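Local coordinates for protein kinase domain-containing protein (Chaetomium thermophilum, PDB 6Z3U) that probably phosphorylates serine and threonine residues of proteins, including the RNA polymerase II C-terminal repeats, as the cyclin-dependent kinase of the CAK complex, at residues 260-265 with 299-304. Sequence-based numbering, arbitrary orientation.
Sequences WYRPPE and NTEMEQ
Trp260 and Gln304 bring the two backbones together, their CA atoms 6.9 Å apart, where the end of a 3-10 turn, at 260-261, passes the first turn of helix 301-311. Gln304 reaches across with CG anti to its N (chi1 -164°) and a bend at chi2, which sets NE2 3.6 Å from CA of Trp260. A glutamine suits this buried place because one flat group can both give and accept: OE1 takes a hydrogen bond from Gly298 N, and NE2 gives one to Leu296 O. The indole and amide planes are tilted 19° apart, but the two side chains cross at about a right angle; the broad indole of Trp260 spans from OE1 of Gln304, 4.0 Å from its CD1, to Pro297. A leucine in place of Gln304 would probably leave Gly298 N and Leu296 O without their partners and set the 296-298 loop free to shift. Arginine is long enough for Arg262 to carry its charge to Glu301, NH2 to OE2 in a long salt bridge of 3.8 Å; that OE2 also pairs with Arg259, so one carboxylate answers two arginines. Thr300 N-caps the helix, its short hydroxyl folding back so that OG1 accepts from Glu303 N at 3.1 Å. The sequence WYRPPE ends the activation segment with the APE motif of protein kinases, which here reads PPE, joined to the C-lobe helix that follows helix 276-291.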
ATOM      1  N   TRP B 260     -11.058  14.723  17.396  1.00 27.71           N
ATOM      2  CA  TRP B 260     -10.614  16.106  17.540  1.00 23.81           C
ATOM      3  C   TRP B 260      -9.939  16.641  16.284  1.00 26.40           C
ATOM      4  O   TRP B 260      -9.848  17.863  16.120  1.00 34.79           O
ATOM      5  CB  TRP B 260      -9.659  16.223  18.728  1.00 23.64           C
ATOM      6  CG  TRP B 260     -10.271  15.824  20.036  1.00 28.89           C
ATOM      7  CD1 TRP B 260     -11.575  15.490  20.266  1.00 32.85           C
ATOM      8  CD2 TRP B 260      -9.599  15.706  21.297  1.00 26.41           C
ATOM      9  NE1 TRP B 260     -11.758  15.180  21.592  1.00 34.65           N
ATOM     10  CE2 TRP B 260     -10.560  15.302  22.245  1.00 25.31           C
ATOM     11  CE3 TRP B 260      -8.282  15.903  21.715  1.00 26.33           C
ATOM     12  CZ2 TRP B 260     -10.244  15.090  23.584  1.00 26.35           C
ATOM     13  CZ3 TRP B 260      -7.970  15.694  23.046  1.00 28.27           C
ATOM     14  CH2 TRP B 260      -8.948  15.292  23.964  1.00 26.73           C
ATOM     15  N   TYR B 261      -9.451  15.762  15.410  1.00 25.68           N
ATOM     16  CA  TYR B 261      -8.763  16.164  14.191  1.00 25.30           C
ATOM     17  C   TYR B 261      -9.529  15.758  12.937  1.00 29.40           C
ATOM     18  O   TYR B 261      -8.999  15.897  11.828  1.00 28.25           O
ATOM     19  CB  TYR B 261      -7.354  15.566  14.171  1.00 27.69           C
ATOM     20  CG  TYR B 261      -6.610  15.771  15.473  1.00 26.53           C
ATOM     21  CD1 TYR B 261      -6.771  14.885  16.531  1.00 20.65           C
ATOM     22  CD2 TYR B 261      -5.769  16.860  15.653  1.00 31.59           C
ATOM     23  CE1 TYR B 261      -6.108  15.069  17.723  1.00 20.33           C
ATOM     24  CE2 TYR B 261      -5.099  17.052  16.849  1.00 24.38           C
ATOM     25  CZ  TYR B 261      -5.275  16.152  17.878  1.00 20.03           C
ATOM     26  OH  TYR B 261      -4.617  16.330  19.070  1.00 25.67           O
ATOM     27  N   ARG B 262     -10.767  15.275  13.086  1.00 33.34           N
ATOM     28  CA  ARG B 262     -11.552  14.792  11.953  1.00 27.26           C
ATOM     29  C   ARG B 262     -12.118  15.975  11.175  1.00 25.78           C
ATOM     30  O   ARG B 262     -12.690  16.888  11.780  1.00 26.33           O
ATOM     31  CB  ARG B 262     -12.706  13.916  12.431  1.00 30.34           C
ATOM     32  CG  ARG B 262     -13.247  12.961  11.378  1.00 25.03           C
ATOM     33  CD  ARG B 262     -14.554  12.312  11.822  1.00 30.43           C
ATOM     34  NE  ARG B 262     -14.511  11.764  13.175  1.00 25.68           N
ATOM     35  CZ  ARG B 262     -13.954  10.607  13.512  1.00 25.34           C
ATOM     36  NH1 ARG B 262     -13.373   9.848  12.595  1.00 35.11           N
ATOM     37  NH2 ARG B 262     -13.981  10.209  14.777  1.00 32.31           N
ATOM     38  N   PRO B 263     -11.990  16.000   9.851  1.00 24.69           N
ATOM     39  CA  PRO B 263     -12.536  17.124   9.083  1.00 25.42           C
ATOM     40  C   PRO B 263     -14.050  17.056   9.026  1.00 30.90           C
ATOM     41  O   PRO B 263     -14.644  16.000   9.292  1.00 33.43           O
ATOM     42  CB  PRO B 263     -11.914  16.938   7.691  1.00 27.71           C
ATOM     43  CG  PRO B 263     -11.662  15.480   7.593  1.00 27.43           C
ATOM     44  CD  PRO B 263     -11.316  15.017   8.983  1.00 25.94           C
ATOM     45  N   PRO B 264     -14.714  18.160   8.671  1.00 30.53           N
ATOM     46  CA  PRO B 264     -16.187  18.138   8.649  1.00 28.47           C
ATOM     47  C   PRO B 264     -16.766  17.167   7.634  1.00 37.40           C
ATOM     48  O   PRO B 264     -17.801  16.545   7.903  1.00 40.99           O
ATOM     49  CB  PRO B 264     -16.554  19.596   8.331  1.00 29.19           C
ATOM     50  CG  PRO B 264     -15.323  20.190   7.722  1.00 30.81           C
ATOM     51  CD  PRO B 264     -14.171  19.496   8.373  1.00 31.39           C
ATOM     52  N   GLU B 265     -16.137  17.023   6.464  1.00 31.72           N
ATOM     53  CA  GLU B 265     -16.691  16.129   5.454  1.00 29.87           C
ATOM     54  C   GLU B 265     -16.725  14.688   5.949  1.00 32.71           C
ATOM     55  O   GLU B 265     -17.634  13.931   5.590  1.00 39.21           O
ATOM     56  CB  GLU B 265     -15.896  16.244   4.149  1.00 32.43           C
ATOM     57  CG  GLU B 265     -14.437  15.798   4.213  1.00 29.95           C
ATOM     58  CD  GLU B 265     -13.468  16.953   4.408  1.00 32.76           C
ATOM     59  OE1 GLU B 265     -13.851  17.964   5.035  1.00 35.03           O
ATOM     60  OE2 GLU B 265     -12.319  16.850   3.925  1.00 33.36           O
ATOM     61  N   ASN B 299     -16.204  15.681  22.603  1.00 40.29           N
ATOM     62  CA  ASN B 299     -16.353  14.348  23.167  1.00 43.11           C
ATOM     63  C   ASN B 299     -17.292  13.461  22.359  1.00 39.81           C
ATOM     64  O   ASN B 299     -17.301  12.244  22.569  1.00 47.19           O
ATOM     65  CB  ASN B 299     -16.861  14.447  24.608  1.00 46.64           C
ATOM     66  CG  ASN B 299     -15.960  15.292  25.486  1.00 47.30           C
ATOM     67  OD1 ASN B 299     -16.412  16.234  26.135  1.00 57.49           O
ATOM     68  ND2 ASN B 299     -14.672  14.963  25.501  1.00 43.17           N
ATOM     69  N   THR B 300     -18.083  14.037  21.455  1.00 49.23           N
ATOM     70  CA  THR B 300     -18.958  13.278  20.575  1.00 36.89           C
ATOM     71  C   THR B 300     -18.955  13.933  19.201  1.00 34.42           C
ATOM     72  O   THR B 300     -18.527  15.079  19.036  1.00 42.11           O
ATOM     73  CB  THR B 300     -20.388  13.208  21.121  1.00 44.15           C
ATOM     74  OG1 THR B 300     -21.023  14.483  20.959  1.00 48.73           O
ATOM     75  CG2 THR B 300     -20.379  12.834  22.595  1.00 48.30           C
ATOM     76  N   GLU B 301     -19.457  13.201  18.204  1.00 40.75           N
ATOM     77  CA  GLU B 301     -19.487  13.747  16.852  1.00 39.88           C
ATOM     78  C   GLU B 301     -20.377  14.980  16.771  1.00 36.48           C
ATOM     79  O   GLU B 301     -20.089  15.904  16.002  1.00 33.21           O
ATOM     80  CB  GLU B 301     -19.945  12.683  15.855  1.00 45.87           C
ATOM     81  CG  GLU B 301     -18.851  11.692  15.455  1.00 43.78           C
ATOM     82  CD  GLU B 301     -18.411  10.799  16.599  1.00 45.47           C
ATOM     83  OE1 GLU B 301     -19.276  10.393  17.405  1.00 58.66           O
ATOM     84  OE2 GLU B 301     -17.199  10.506  16.690  1.00 37.84           O
ATOM     85  N   MET B 302     -21.453  15.023  17.561  1.00 40.35           N
ATOM     86  CA  MET B 302     -22.278  16.226  17.596  1.00 42.57           C
ATOM     87  C   MET B 302     -21.533  17.373  18.266  1.00 41.78           C
ATOM     88  O   MET B 302     -21.672  18.533  17.861  1.00 43.53           O
ATOM     89  CB  MET B 302     -23.599  15.946  18.312  1.00 43.63           C
ATOM     90  CG  MET B 302     -24.493  14.952  17.584  1.00 49.96           C
ATOM     91  SD  MET B 302     -26.197  14.947  18.173  1.00 44.99           S
ATOM     92  CE  MET B 302     -25.953  14.690  19.930  1.00 66.07           C
ATOM     93  N   GLU B 303     -20.744  17.072  19.302  1.00 35.75           N
ATOM     94  CA  GLU B 303     -19.914  18.106  19.908  1.00 35.54           C
ATOM     95  C   GLU B 303     -18.844  18.580  18.932  1.00 32.36           C
ATOM     96  O   GLU B 303     -18.582  19.783  18.826  1.00 36.20           O
ATOM     97  CB  GLU B 303     -19.268  17.590  21.194  1.00 45.99           C
ATOM     98  CG  GLU B 303     -20.237  17.387  22.351  1.00 53.94           C
ATOM     99  CD  GLU B 303     -19.531  17.092  23.666  1.00 55.06           C
ATOM    100  OE1 GLU B 303     -18.498  17.736  23.951  1.00 53.48           O
ATOM    101  OE2 GLU B 303     -20.010  16.213  24.414  1.00 57.95           O
ATOM    102  N   GLN B 304     -18.222  17.651  18.204  1.00 32.46           N
ATOM    103  CA  GLN B 304     -17.218  18.050  17.223  1.00 29.40           C
ATOM    104  C   GLN B 304     -17.841  18.909  16.130  1.00 38.81           C
ATOM    105  O   GLN B 304     -17.262  19.923  15.722  1.00 35.29           O
ATOM    106  CB  GLN B 304     -16.552  16.816  16.618  1.00 29.82           C
ATOM    107  CG  GLN B 304     -15.254  17.118  15.893  1.00 29.05           C
ATOM    108  CD  GLN B 304     -14.172  17.631  16.821  1.00 29.10           C
ATOM    109  OE1 GLN B 304     -14.224  17.420  18.033  1.00 30.21           O
ATOM    110  NE2 GLN B 304     -13.187  18.317  16.253  1.00 30.49           N
TER